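Local coordinates for protein dimethyl-sulfide monooxygenase (PDB 6AK1) that oxidises dimethyl sulfide to methanethiol and formaldehyde with NADH and oxygen, as the large subunit of an FMN-dependent monooxygenase, at residues K3-N8 with D392-A397; V65-A70 with D319-D324; Y158-E163 with G203-V208; K170-S175 with G210-E215. All blocks are in the same frame, centred on the assembly; numbering follows the deposited sequence.

Contact 1 pairs strand 6-12 with strand 393-397 and encloses the other three contacts along the chain. These are the first and last strands of the parallel barrel. Contact 2 lies about 35 Å from contact 1, centre to centre, where two loops meet near the surface. Contacts 3 and 4 share helix 157-174 and have centres about 17 Å apart. Their segments alternate in sequence, so the 203-208 and 210-215 segments meet the same helix, the first nearer its start and the second at its end. Both contacts lie nested within the loop closed by contact 2. Contact 1 closes the barrel, contact 2 joins two loops, and contacts 3 and 4 lay later segments against one helix.

Contact 1: K3-N8 with D392-A397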
loop_
_atom_site.group_PDB
_atom_site.type_symbol
_atom_site.label_atom_id
_atom_site.label_comp_id
_atom_site.label_asym_id
_atom_site.label_seq_id
_atom_site.Cartn_x
_atom_site.Cartn_y
_atom_site.Cartn_z
ATOM N N LYS A 3 3.626 22.236 -7.046
ATOM C CA LYS A 3 3.901 20.881 -6.563
ATOM C C LYS A 3 2.744 19.924 -6.867
ATOM O O LYS A 3 1.601 20.143 -6.445
ATOM C CB LYS A 3 4.172 20.861 -5.065
ATOM C CG LYS A 3 4.564 19.454 -4.575
ATOM C CD LYS A 3 3.867 19.081 -3.273
ATOM C CE LYS A 3 4.746 18.174 -2.410
ATOM N NZ LYS A 3 4.116 17.897 -1.079
ATOM N N ARG A 4 3.066 18.858 -7.593
ATOM C CA ARG A 4 2.063 17.961 -8.143
ATOM C C ARG A 4 1.492 17.052 -7.062
ATOM O O ARG A 4 2.233 16.472 -6.263
ATOM C CB ARG A 4 2.682 17.122 -9.259
ATOM C CG ARG A 4 1.729 16.142 -9.908
ATOM C CD ARG A 4 2.417 15.381 -11.027
ATOM N NE ARG A 4 3.227 14.261 -10.547
ATOM C CZ ARG A 4 2.753 13.046 -10.287
ATOM N NH1 ARG A 4 1.463 12.777 -10.430
ATOM N NH2 ARG A 4 3.570 12.096 -9.865
ATOM N N ILE A 5 0.167 16.929 -7.045
ATOM C CA ILE A 5 -0.513 16.023 -6.122
ATOM C C ILE A 5 -0.492 14.605 -6.693
ATOM O O ILE A 5 -0.836 14.383 -7.861
ATOM C CB ILE A 5 -1.946 16.500 -5.852
ATOM C CG1 ILE A 5 -1.921 17.920 -5.257
ATOM C CG2 ILE A 5 -2.656 15.549 -4.929
ATOM C CD1 ILE A 5 -3.305 18.561 -5.083
ATOM N N VAL A 6 -0.068 13.645 -5.872
ATOM C CA VAL A 6 -0.011 12.245 -6.279
ATOM C C VAL A 6 -1.380 11.613 -6.059
ATOM O O VAL A 6 -1.937 11.679 -4.956
ATOM C CB VAL A 6 1.085 11.496 -5.499
ATOM C CG1 VAL A 6 0.981 9.990 -5.738
ATOM C CG2 VAL A 6 2.470 12.000 -5.904
ATOM N N LEU A 7 -1.929 10.991 -7.104
ATOM C CA LEU A 7 -3.261 10.395 -7.047
ATOM C C LEU A 7 -3.144 8.879 -7.149
ATOM O O LEU A 7 -2.674 8.359 -8.164
ATOM C CB LEU A 7 -4.141 10.940 -8.167
ATOM C CG LEU A 7 -4.262 12.464 -8.153
ATOM C CD1 LEU A 7 -4.966 12.970 -9.405
ATOM C CD2 LEU A 7 -4.957 12.946 -6.876
ATOM N N ASN A 8 -3.560 8.181 -6.097
ATOM C CA ASN A 8 -3.574 6.726 -6.056
ATOM C C ASN A 8 -4.995 6.236 -5.813
ATOM O O ASN A 8 -5.743 6.840 -5.030
ATOM C CB ASN A 8 -2.685 6.165 -4.929
ATOM C CG ASN A 8 -1.207 6.424 -5.133
ATOM O OD1 ASN A 8 -0.740 6.725 -6.232
ATOM N ND2 ASN A 8 -0.452 6.271 -4.057
ATOM N N ASP A 392 1.942 14.358 0.387
ATOM C CA ASP A 392 2.245 14.424 -1.042
ATOM C C ASP A 392 1.083 14.007 -1.935
ATOM O O ASP A 392 1.104 14.312 -3.129
ATOM C CB ASP A 392 3.467 13.559 -1.360
ATOM C CG ASP A 392 4.742 14.094 -0.708
ATOM O OD1 ASP A 392 5.339 15.039 -1.268
ATOM O OD2 ASP A 392 5.146 13.585 0.361
ATOM N N GLY A 393 0.066 13.347 -1.394
ATOM C CA GLY A 393 -1.062 12.944 -2.207
ATOM C C GLY A 393 -1.965 11.998 -1.440
ATOM O O GLY A 393 -1.940 11.957 -0.203
ATOM N N PHE A 394 -2.731 11.203 -2.191
ATOM C CA PHE A 394 -3.863 10.521 -1.593
ATOM C C PHE A 394 -3.957 9.074 -2.048
ATOM O O PHE A 394 -3.694 8.751 -3.211
ATOM C CB PHE A 394 -5.168 11.268 -1.921
ATOM C CG PHE A 394 -5.120 12.728 -1.557
ATOM C CD1 PHE A 394 -5.426 13.143 -0.269
ATOM C CD2 PHE A 394 -4.721 13.676 -2.490
ATOM C CE1 PHE A 394 -5.367 14.489 0.076
ATOM C CE2 PHE A 394 -4.653 15.011 -2.150
ATOM C CZ PHE A 394 -4.978 15.419 -0.866
ATOM N N ASN A 395 -4.330 8.212 -1.096
ATOM C CA ASN A 395 -4.837 6.872 -1.367
ATOM C C ASN A 395 -6.350 6.970 -1.274
ATOM O O ASN A 395 -6.920 6.943 -0.176
ATOM C CB ASN A 395 -4.283 5.847 -0.381
ATOM C CG ASN A 395 -2.999 5.210 -0.870
ATOM O OD1 ASN A 395 -2.399 5.673 -1.846
ATOM N ND2 ASN A 395 -2.554 4.160 -0.183
ATOM N N LEU A 396 -6.985 7.103 -2.434
ATOM C CA LEU A 396 -8.418 7.345 -2.561
ATOM C C LEU A 396 -9.182 6.037 -2.401
ATOM O O LEU A 396 -9.170 5.183 -3.297
ATOM C CB LEU A 396 -8.696 7.996 -3.913
ATOM C CG LEU A 396 -7.941 9.326 -4.031
ATOM C CD1 LEU A 396 -7.912 9.856 -5.429
ATOM C CD2 LEU A 396 -8.568 10.350 -3.091
ATOM N N ALA A 397 -9.830 5.871 -1.255
ATOM C CA ALA A 397 -10.661 4.709 -0.994
ATOM C C ALA A 397 -12.034 4.891 -1.631
ATOM O O ALA A 397 -12.460 6.005 -1.949
ATOM C CB ALA A 397 -10.811 4.485 0.512
#
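The strand pair that closes the TIM barrel sets Val6, Leu7 and Asn8 beside Gly393, Phe394 and Asn395, in parallel register. The two strand segments run 9° apart. Four backbone hydrogen bonds join the chains: Val6 N to Asp392 O, Phe394 N to Val6 O, Asn8 N to Phe394 O and Leu396 N to Asn8 O. The Gly393 CA sits 3.2 Å from Val6 O, in a CA-H...O contact that leaves no room for a CB. As in a TIM barrel, alternate side chains face the barrel interior and the surrounding helices. Val6, Asn8 and Asn395 are on the interior face, where Phe278 of strand 276-284 also touches. Asn8 ND2 gives a hydrogen bond to Asn395 OD1 at 3.0 Å. The acceptor lies in the Asn8 amide plane, and the two amides are turned 50° from each other. Leu7 and Phe394 point to the other face, toward helices 403-418 and 375-388. Ile5 CG2, anti to the backbone N, touches the edge of the Phe394 ring at CE2, 3.5 Å away. At the start of the pair, Lys3 NZ forms a salt bridge with Asp392 OD1 at 3.1 Å, reaching it from above the carboxylate plane. Asp392 OD2 meets Arg262 and the backbone N of Ile277, so several donors share this buried carboxylate.

Contact 2: V65-A70 with D319-D324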
loop_
_atom_site.group_PDB
_atom_site.type_symbol
_atom_site.label_atom_id
_atom_site.label_comp_id
_atom_site.label_asym_id
_atom_site.label_seq_id
_atom_site.Cartn_x
_atom_site.Cartn_y
_atom_site.Cartn_z
ATOM N N VAL A 65 -13.456 -10.329 15.795
ATOM C CA VAL A 65 -13.548 -9.762 17.145
ATOM C C VAL A 65 -14.991 -9.412 17.507
ATOM O O VAL A 65 -15.481 -9.773 18.586
ATOM C CB VAL A 65 -12.625 -8.535 17.270
ATOM C CG1 VAL A 65 -12.950 -7.740 18.544
ATOM C CG2 VAL A 65 -11.166 -8.974 17.246
ATOM N N TYR A 66 -15.685 -8.696 16.629
ATOM C CA TYR A 66 -17.046 -8.266 16.920
ATOM C C TYR A 66 -17.971 -9.459 17.078
ATOM O O TYR A 66 -18.086 -10.299 16.174
ATOM C CB TYR A 66 -17.560 -7.341 15.821
ATOM C CG TYR A 66 -19.002 -6.917 15.999
ATOM C CD1 TYR A 66 -19.432 -6.288 17.175
ATOM C CD2 TYR A 66 -19.930 -7.123 14.986
ATOM C CE1 TYR A 66 -20.768 -5.896 17.336
ATOM C CE2 TYR A 66 -21.252 -6.726 15.130
ATOM C CZ TYR A 66 -21.671 -6.122 16.312
ATOM O OH TYR A 66 -22.997 -5.732 16.450
ATOM N N ARG A 67 -18.624 -9.541 18.241
ATOM C CA ARG A 67 -19.513 -10.647 18.588
ATOM C C ARG A 67 -18.782 -11.985 18.684
ATOM O O ARG A 67 -19.427 -13.038 18.726
ATOM C CB ARG A 67 -20.697 -10.751 17.602
ATOM C CG ARG A 67 -21.434 -9.433 17.406
ATOM C CD ARG A 67 -22.678 -9.560 16.528
ATOM N NE ARG A 67 -23.696 -10.438 17.102
ATOM C CZ ARG A 67 -24.936 -10.567 16.628
ATOM N NH1 ARG A 67 -25.329 -9.880 15.572
ATOM N NH2 ARG A 67 -25.787 -11.392 17.214
ATOM N N GLY A 68 -17.449 -11.977 18.727
ATOM C CA GLY A 68 -16.692 -13.199 18.942
ATOM C C GLY A 68 -16.671 -14.177 17.788
ATOM O O GLY A 68 -16.375 -15.354 17.999
ATOM N N SER A 69 -16.987 -13.737 16.569
ATOM C CA SER A 69 -16.939 -14.615 15.406
ATOM C C SER A 69 -16.737 -13.782 14.150
ATOM O O SER A 69 -16.823 -12.551 14.166
ATOM C CB SER A 69 -18.211 -15.460 15.266
ATOM O OG SER A 69 -19.283 -14.684 14.762
ATOM N N ALA A 70 -16.465 -14.474 13.049
ATOM C CA ALA A 70 -16.351 -13.821 11.760
ATOM C C ALA A 70 -17.693 -13.695 11.045
ATOM O O ALA A 70 -17.719 -13.258 9.894
ATOM C CB ALA A 70 -15.348 -14.574 10.884
ATOM N N ASP A 319 -14.470 -5.160 20.881
ATOM C CA ASP A 319 -15.697 -5.866 20.514
ATOM C C ASP A 319 -16.874 -4.982 20.902
ATOM O O ASP A 319 -17.242 -4.895 22.080
ATOM C CB ASP A 319 -15.757 -7.229 21.194
ATOM C CG ASP A 319 -17.069 -7.949 20.953
ATOM O OD1 ASP A 319 -17.833 -7.550 20.036
ATOM O OD2 ASP A 319 -17.340 -8.923 21.692
ATOM N N PHE A 320 -17.475 -4.320 19.910
ATOM C CA PHE A 320 -18.594 -3.424 20.191
ATOM C C PHE A 320 -19.822 -4.135 20.748
ATOM O O PHE A 320 -20.745 -3.454 21.199
ATOM C CB PHE A 320 -18.981 -2.649 18.928
ATOM C CG PHE A 320 -18.258 -1.340 18.773
ATOM C CD1 PHE A 320 -16.888 -1.307 18.572
ATOM C CD2 PHE A 320 -18.951 -0.135 18.838
ATOM C CE1 PHE A 320 -16.216 -0.093 18.433
ATOM C CE2 PHE A 320 -18.288 1.075 18.694
ATOM C CZ PHE A 320 -16.912 1.095 18.499
ATOM N N ALA A 321 -19.884 -5.469 20.715
ATOM C CA ALA A 321 -21.011 -6.137 21.355
ATOM C C ALA A 321 -21.027 -5.906 22.869
ATOM O O ALA A 321 -22.058 -6.133 23.507
ATOM C CB ALA A 321 -20.992 -7.630 21.042
ATOM N N LYS A 322 -19.914 -5.441 23.447
ATOM C CA LYS A 322 -19.804 -5.095 24.859
ATOM C C LYS A 322 -20.210 -3.654 25.156
ATOM O O LYS A 322 -20.242 -3.259 26.328
ATOM C CB LYS A 322 -18.362 -5.299 25.345
ATOM C CG LYS A 322 -17.712 -6.614 24.957
ATOM C CD LYS A 322 -18.271 -7.776 25.733
ATOM C CE LYS A 322 -17.473 -9.038 25.428
ATOM N NZ LYS A 322 -18.026 -10.223 26.136
ATOM N N LEU A 323 -20.508 -2.862 24.134
ATOM C CA LEU A 323 -20.725 -1.431 24.284
ATOM C C LEU A 323 -22.217 -1.116 24.211
ATOM O O LEU A 323 -23.064 -1.996 24.035
ATOM C CB LEU A 323 -19.946 -0.648 23.222
ATOM C CG LEU A 323 -18.483 -0.290 23.509
ATOM C CD1 LEU A 323 -17.638 -1.504 23.867
ATOM C CD2 LEU A 323 -17.886 0.426 22.312
ATOM N N ASP A 324 -22.539 0.168 24.337
ATOM C CA ASP A 324 -23.923 0.613 24.432
ATOM C C ASP A 324 -24.248 1.480 23.221
ATOM O O ASP A 324 -23.652 2.559 23.054
ATOM C CB ASP A 324 -24.162 1.369 25.759
ATOM C CG ASP A 324 -25.550 1.975 25.858
ATOM O OD1 ASP A 324 -26.496 1.466 25.180
ATOM O OD2 ASP A 324 -25.696 2.940 26.655
#
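Asp319 reaches across to Val65, Tyr66 and Arg67, and its side chain can be followed outward. Asp319 CB packs against Val65 CG1 at 3.9 Å. CG is anti to the backbone N (chi1 175°), which sends the carboxylate toward the 65-70 loop. There Asp319 CG lies 3.4 Å from Val65 O. That carbonyl accepts from Gly68 N, closing a type II beta turn over Tyr66 and Arg67. OD1 does most of the work at the tip. Arg67 N donates to Asp319 OD1 at 2.8 Å in a nearly straight bond, with an angle of 166° at the hydrogen. Ala321 N donates to the same Asp319 OD1 at 3.0 Å, from the opposite face of the carboxylate plane. Two backbone N-H groups therefore grip this one oxygen, one from each loop. Asp319 OD2 lies farther off, 3.7 Å from Arg67 N. The Tyr66 ring stands nearly upright to the carboxylate, its plane 79° away. Tyr66 CE1 lies 3.5 Å from Ala321 N, which meets the ring at its edge, and the same CE1 touches the CB atoms of Phe320 and Ala321. Arg67 CG lies over the centre of one ring face of Tyr66. Tyr66 OH and Arg67 NH1 both meet Glu306 OE2, which ties the 65-70 loop to helix 305-316. Phe320 turns its ring the other way, toward helices 305-316 and 355-362. The bond from Ala321 N back to Asp319 OD1 closes an Asx turn, which leads here into the 3-10 segment 320-322.

Contact 3: Y158-E163 with G203-V208; sequences YEMADE and GKYYKV
Glu163 carries the polar part of this contact, meeting Tyr205 and Tyr206 through their backbone N-H groups. Its CG is anti to the backbone N (chi1 -165°) and the chain is extended beyond it, so the carboxylate reaches off helix 157-174 into the bend of 203-206. Tyr205 N donates to Glu163 OE1 at 3.0 Å, on the syn side. Tyr206 N donates to Glu163 OE2 at 2.8 Å, from above the carboxylate plane. A weak third bond runs from Tyr205 N to OE2. His201 NE2 also bonds to OE2. Gly203 CA lies 3.1 Å from Glu163 OE2, a spacing with no room for a CB pointing this way. An alanine in place of Glu163 would probably leave the Tyr205 and Tyr206 N-H groups and His201 without their acceptor and free the bend to shift. Tyr205 OH bonds to Glu156 OE1, just before the helix.

Apolar packing centres on the Tyr205 ring. Met160 CG sits over one face of the Tyr205 ring, 3.9 Å from its centroid, in a CH-pi contact. Met160 SD makes an oblique Met-aromatic contact with the same ring. Lys204 CG covers the opposite face.

A separate ring-edge contact involves Tyr206, whose CE2 lies 3.7 Å from Met160 O. The helix also holds Tyr158, an FMN-binding residue by similarity. Antiparallel strands 201-202 and 207-208 flank the bend: segment 203-206 is the turn of a small beta-hairpin, and the glutamate of helix 157-174 binds its backbone N-H groups.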
loop_
_atom_site.group_PDB
_atom_site.type_symbol
_atom_site.label_atom_id
_atom_site.label_comp_id
_atom_site.label_asym_id
_atom_site.label_seq_id
_atom_site.Cartn_x
_atom_site.Cartn_y
_atom_site.Cartn_z
ATOM N N TYR A 158 11.125 -6.041 15.052
ATOM C CA TYR A 158 11.715 -5.051 14.154
ATOM C C TYR A 158 13.174 -5.338 13.840
ATOM O O TYR A 158 13.653 -4.958 12.768
ATOM C CB TYR A 158 11.539 -3.649 14.735
ATOM C CG TYR A 158 10.136 -3.150 14.493
ATOM C CD1 TYR A 158 9.725 -2.803 13.213
ATOM C CD2 TYR A 158 9.204 -3.077 15.533
ATOM C CE1 TYR A 158 8.436 -2.372 12.973
ATOM C CE2 TYR A 158 7.912 -2.645 15.300
ATOM C CZ TYR A 158 7.534 -2.294 14.015
ATOM O OH TYR A 158 6.256 -1.859 13.751
ATOM N N GLU A 159 13.890 -6.007 14.743
ATOM C CA GLU A 159 15.192 -6.560 14.385
ATOM C C GLU A 159 15.035 -7.640 13.317
ATOM O O GLU A 159 15.826 -7.724 12.369
ATOM C CB GLU A 159 15.873 -7.124 15.640
ATOM C CG GLU A 159 16.705 -6.122 16.467
ATOM C CD GLU A 159 16.012 -4.788 16.714
ATOM O OE1 GLU A 159 16.557 -3.748 16.254
ATOM O OE2 GLU A 159 14.932 -4.773 17.363
ATOM N N MET A 160 14.015 -8.477 13.462
ATOM C CA MET A 160 13.689 -9.458 12.439
ATOM C C MET A 160 13.374 -8.777 11.118
ATOM O O MET A 160 13.893 -9.165 10.066
ATOM C CB MET A 160 12.501 -10.293 12.904
ATOM C CG MET A 160 12.669 -11.774 12.726
ATOM S SD MET A 160 11.313 -12.659 13.512
ATOM C CE MET A 160 11.463 -12.094 15.219
ATOM N N ALA A 161 12.530 -7.745 11.163
ATOM C CA ALA A 161 12.113 -7.066 9.943
ATOM C C ALA A 161 13.293 -6.378 9.261
ATOM O O ALA A 161 13.368 -6.346 8.026
ATOM C CB ALA A 161 11.000 -6.066 10.263
ATOM N N ASP A 162 14.224 -5.820 10.045
ATOM C CA ASP A 162 15.414 -5.199 9.461
ATOM C C ASP A 162 16.221 -6.214 8.664
ATOM O O ASP A 162 16.674 -5.932 7.549
ATOM C CB ASP A 162 16.308 -4.594 10.551
ATOM C CG ASP A 162 15.841 -3.226 11.024
ATOM O OD1 ASP A 162 15.255 -2.453 10.231
ATOM O OD2 ASP A 162 16.093 -2.912 12.209
ATOM N N GLU A 163 16.447 -7.392 9.243
ATOM C CA GLU A 163 17.282 -8.372 8.569
ATOM C C GLU A 163 16.565 -8.961 7.367
ATOM O O GLU A 163 17.202 -9.285 6.363
ATOM C CB GLU A 163 17.696 -9.474 9.537
ATOM C CG GLU A 163 18.855 -10.332 9.013
ATOM C CD GLU A 163 19.105 -11.558 9.871
ATOM O OE1 GLU A 163 18.987 -11.452 11.108
ATOM O OE2 GLU A 163 19.396 -12.626 9.312
ATOM N N GLY A 203 22.526 -13.884 9.318
ATOM C CA GLY A 203 22.226 -13.007 10.429
ATOM C C GLY A 203 21.665 -13.774 11.598
ATOM O O GLY A 203 21.768 -14.957 11.634
ATOM N N LYS A 204 21.063 -13.097 12.550
ATOM C CA LYS A 204 20.473 -13.786 13.689
ATOM C C LYS A 204 19.241 -14.587 13.281
ATOM O O LYS A 204 18.969 -15.640 13.866
ATOM C CB LYS A 204 20.132 -12.776 14.786
ATOM C CG LYS A 204 19.397 -13.362 15.995
ATOM C CD LYS A 204 19.285 -12.336 17.126
ATOM C CE LYS A 204 18.231 -12.725 18.159
ATOM N NZ LYS A 204 18.322 -14.139 18.609
ATOM N N TYR A 205 18.503 -14.134 12.264
ATOM C CA TYR A 205 17.201 -14.706 11.955
ATOM C C TYR A 205 17.127 -15.389 10.603
ATOM O O TYR A 205 16.230 -16.209 10.400
ATOM C CB TYR A 205 16.109 -13.623 12.002
ATOM C CG TYR A 205 16.086 -12.872 13.306
ATOM C CD1 TYR A 205 15.505 -13.425 14.441
ATOM C CD2 TYR A 205 16.662 -11.621 13.403
ATOM C CE1 TYR A 205 15.502 -12.740 15.643
ATOM C CE2 TYR A 205 16.663 -10.934 14.582
ATOM C CZ TYR A 205 16.084 -11.489 15.702
ATOM O OH TYR A 205 16.102 -10.775 16.878
ATOM N N TYR A 206 18.006 -15.062 9.670
ATOM C CA TYR A 206 17.930 -15.652 8.344
ATOM C C TYR A 206 19.300 -16.135 7.904
ATOM O O TYR A 206 20.326 -15.510 8.194
ATOM C CB TYR A 206 17.346 -14.659 7.327
ATOM C CG TYR A 206 15.956 -14.229 7.717
ATOM C CD1 TYR A 206 14.881 -15.097 7.588
ATOM C CD2 TYR A 206 15.721 -12.968 8.253
ATOM C CE1 TYR A 206 13.597 -14.711 7.967
ATOM C CE2 TYR A 206 14.447 -12.575 8.635
ATOM C CZ TYR A 206 13.397 -13.448 8.488
ATOM O OH TYR A 206 12.149 -13.059 8.867
ATOM N N LYS A 207 19.302 -17.276 7.228
ATOM C CA LYS A 207 20.490 -17.803 6.579
ATOM C C LYS A 207 20.131 -17.980 5.113
ATOM O O LYS A 207 19.290 -18.817 4.780
ATOM C CB LYS A 207 20.927 -19.120 7.216
ATOM C CG LYS A 207 22.357 -19.512 6.906
ATOM C CD LYS A 207 22.671 -20.903 7.419
ATOM C CE LYS A 207 24.083 -21.298 7.026
ATOM N NZ LYS A 207 24.355 -20.978 5.594
ATOM N N VAL A 208 20.724 -17.163 4.249
ATOM C CA VAL A 208 20.516 -17.239 2.806
ATOM C C VAL A 208 21.896 -17.166 2.161
ATOM O O VAL A 208 22.420 -16.063 1.936
ATOM C CB VAL A 208 19.578 -16.122 2.303
ATOM C CG1 VAL A 208 19.292 -16.279 0.799
ATOM C CG2 VAL A 208 18.278 -16.113 3.096
#

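Contact 4: K170-S175 with G210-E215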
loop_
_atom_site.group_PDB
_atom_site.type_symbol
_atom_site.label_atom_id
_atom_site.label_comp_id
_atom_site.label_asym_id
_atom_site.label_seq_id
_atom_site.Cartn_x
_atom_site.Cartn_y
_atom_site.Cartn_z
ATOM N N LYS A 170 19.919 -7.354 -0.630
ATOM C CA LYS A 170 21.109 -8.041 -1.131
ATOM C C LYS A 170 20.789 -8.835 -2.384
ATOM O O LYS A 170 21.548 -8.811 -3.360
ATOM C CB LYS A 170 21.688 -8.969 -0.056
ATOM C CG LYS A 170 22.356 -8.243 1.101
ATOM C CD LYS A 170 22.901 -9.225 2.154
ATOM C CE LYS A 170 23.529 -8.489 3.347
ATOM N NZ LYS A 170 23.968 -9.437 4.414
ATOM N N LEU A 171 19.656 -9.538 -2.384
ATOM C CA LEU A 171 19.279 -10.324 -3.555
ATOM C C LEU A 171 19.032 -9.426 -4.761
ATOM O O LEU A 171 19.546 -9.686 -5.857
ATOM C CB LEU A 171 18.044 -11.166 -3.236
ATOM C CG LEU A 171 18.279 -12.260 -2.194
ATOM C CD1 LEU A 171 16.963 -12.820 -1.672
ATOM C CD2 LEU A 171 19.167 -13.383 -2.772
ATOM N N TRP A 172 18.290 -8.328 -4.559
ATOM C CA TRP A 172 17.858 -7.466 -5.661
ATOM C C TRP A 172 18.981 -6.580 -6.194
ATOM O O TRP A 172 19.099 -6.398 -7.413
ATOM C CB TRP A 172 16.694 -6.577 -5.210
ATOM C CG TRP A 172 15.357 -7.261 -5.085
ATOM C CD1 TRP A 172 14.901 -8.328 -5.812
ATOM C CD2 TRP A 172 14.305 -6.914 -4.178
ATOM N NE1 TRP A 172 13.628 -8.662 -5.419
ATOM C CE2 TRP A 172 13.235 -7.807 -4.416
ATOM C CE3 TRP A 172 14.160 -5.930 -3.185
ATOM C CZ2 TRP A 172 12.028 -7.747 -3.695
ATOM C CZ3 TRP A 172 12.955 -5.869 -2.470
ATOM C CH2 TRP A 172 11.909 -6.781 -2.733
ATOM N N GLU A 173 19.792 -6.004 -5.303
ATOM C CA GLU A 173 20.804 -5.011 -5.663
ATOM C C GLU A 173 22.211 -5.583 -5.813
ATOM O O GLU A 173 22.940 -5.171 -6.720
ATOM C CB GLU A 173 20.843 -3.886 -4.620
ATOM C CG GLU A 173 19.530 -3.133 -4.438
ATOM C CD GLU A 173 19.187 -2.235 -5.626
ATOM O OE1 GLU A 173 20.103 -1.859 -6.391
ATOM O OE2 GLU A 173 17.991 -1.908 -5.796
ATOM N N GLY A 174 22.623 -6.510 -4.944
ATOM C CA GLY A 174 24.015 -6.925 -4.909
ATOM C C GLY A 174 24.372 -8.225 -5.603
ATOM O O GLY A 174 25.493 -8.378 -6.104
ATOM N N SER A 175 23.424 -9.161 -5.656
ATOM C CA SER A 175 23.753 -10.523 -6.064
ATOM C C SER A 175 24.219 -10.593 -7.520
ATOM O O SER A 175 25.200 -11.281 -7.826
ATOM C CB SER A 175 22.560 -11.441 -5.831
ATOM O OG SER A 175 22.927 -12.759 -6.171
ATOM N N GLY A 210 22.934 -18.309 -0.923
ATOM C CA GLY A 210 23.041 -18.356 -2.366
ATOM C C GLY A 210 22.785 -17.024 -3.054
ATOM O O GLY A 210 22.795 -15.950 -2.453
ATOM N N PHE A 211 22.562 -17.113 -4.361
ATOM C CA PHE A 211 22.356 -15.941 -5.193
ATOM C C PHE A 211 20.911 -15.891 -5.675
ATOM O O PHE A 211 20.218 -16.909 -5.741
ATOM C CB PHE A 211 23.315 -15.933 -6.392
ATOM C CG PHE A 211 23.224 -17.159 -7.258
ATOM C CD1 PHE A 211 22.337 -17.207 -8.328
ATOM C CD2 PHE A 211 24.039 -18.257 -7.019
ATOM C CE1 PHE A 211 22.254 -18.331 -9.136
ATOM C CE2 PHE A 211 23.958 -19.391 -7.824
ATOM C CZ PHE A 211 23.071 -19.426 -8.883
ATOM N N HIS A 212 20.472 -14.680 -6.006
ATOM C CA HIS A 212 19.100 -14.456 -6.440
ATOM C C HIS A 212 18.847 -15.235 -7.725
ATOM O O HIS A 212 19.716 -15.324 -8.595
ATOM C CB HIS A 212 18.871 -12.953 -6.634
ATOM C CG HIS A 212 17.439 -12.558 -6.828
ATOM N ND1 HIS A 212 16.391 -13.167 -6.168
ATOM C CD2 HIS A 212 16.886 -11.594 -7.604
ATOM C CE1 HIS A 212 15.254 -12.599 -6.537
ATOM N NE2 HIS A 212 15.527 -11.641 -7.408
ATOM N N ILE A 213 17.669 -15.840 -7.830
ATOM C CA ILE A 213 17.418 -16.754 -8.940
ATOM C C ILE A 213 16.800 -15.997 -10.118
ATOM O O ILE A 213 16.444 -16.603 -11.132
ATOM C CB ILE A 213 16.551 -17.943 -8.466
ATOM C CG1 ILE A 213 16.790 -19.190 -9.319
ATOM C CG2 ILE A 213 15.067 -17.588 -8.425
ATOM C CD1 ILE A 213 16.208 -20.470 -8.706
ATOM N N CYS A 214 16.695 -14.665 -10.008
ATOM C CA CYS A 214 16.208 -13.801 -11.083
ATOM C C CYS A 214 17.292 -12.846 -11.564
ATOM O O CYS A 214 18.071 -12.316 -10.757
ATOM C CB CYS A 214 15.016 -12.941 -10.639
ATOM S SG CYS A 214 13.657 -13.830 -9.925
ATOM N N GLU A 215 17.285 -12.563 -12.871
ATOM C CA GLU A 215 18.187 -11.559 -13.406
ATOM C C GLU A 215 17.683 -10.167 -13.031
ATOM O O GLU A 215 16.511 -10.000 -12.682
ATOM C CB GLU A 215 18.319 -11.698 -14.925
ATOM C CG GLU A 215 17.138 -11.183 -15.726
ATOM C CD GLU A 215 17.338 -11.361 -17.233
ATOM O OE1 GLU A 215 16.793 -12.338 -17.788
ATOM O OE2 GLU A 215 18.042 -10.527 -17.853
#
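Ser175 OG and His212 CG are each anti to their own backbone N, with chi1 of -177° and -169°. The first torsion aims the Ser175 hydroxyl at the 210-215 loop, and the second turns the His212 ring toward Leu171 and Trp172 of the helix. Ser175 OG accepts from His212 N at 3.1 Å. The same OG also bonds to His197 O. Leu171 packs against the histidine: its CB lies 3.9 Å from His212 CG, and its CD2 lies 3.7 Å from His212 N. Leu171 O is 3.4 Å from His212 CB. Trp172 meets the ring in an offset edge-to-face pair, with centroids 5.3 Å apart and planes at 83°. The indole edge points toward the imidazole, and Trp172 CD1 comes 3.7 Å from His212 NE2. Cys214 N lies over the centre of one imidazole face. His212 NE2 bonds to Ser120 OG, and Trp172 NE1 bonds to Ala116 O. An alanine at His212 would probably open a gap beside Trp172 and Leu171 and leave Ser120 OG without this mate. Since Ser175 OG receives the His212 N-H, its own proton can go to the carbonyl of His197. The hydroxyl thus serves two backbone partners in a buried place, while His212 NE2 and Trp172 NE1 are both bonded to helix 112-126, which is likely to hold both rings in their rotation.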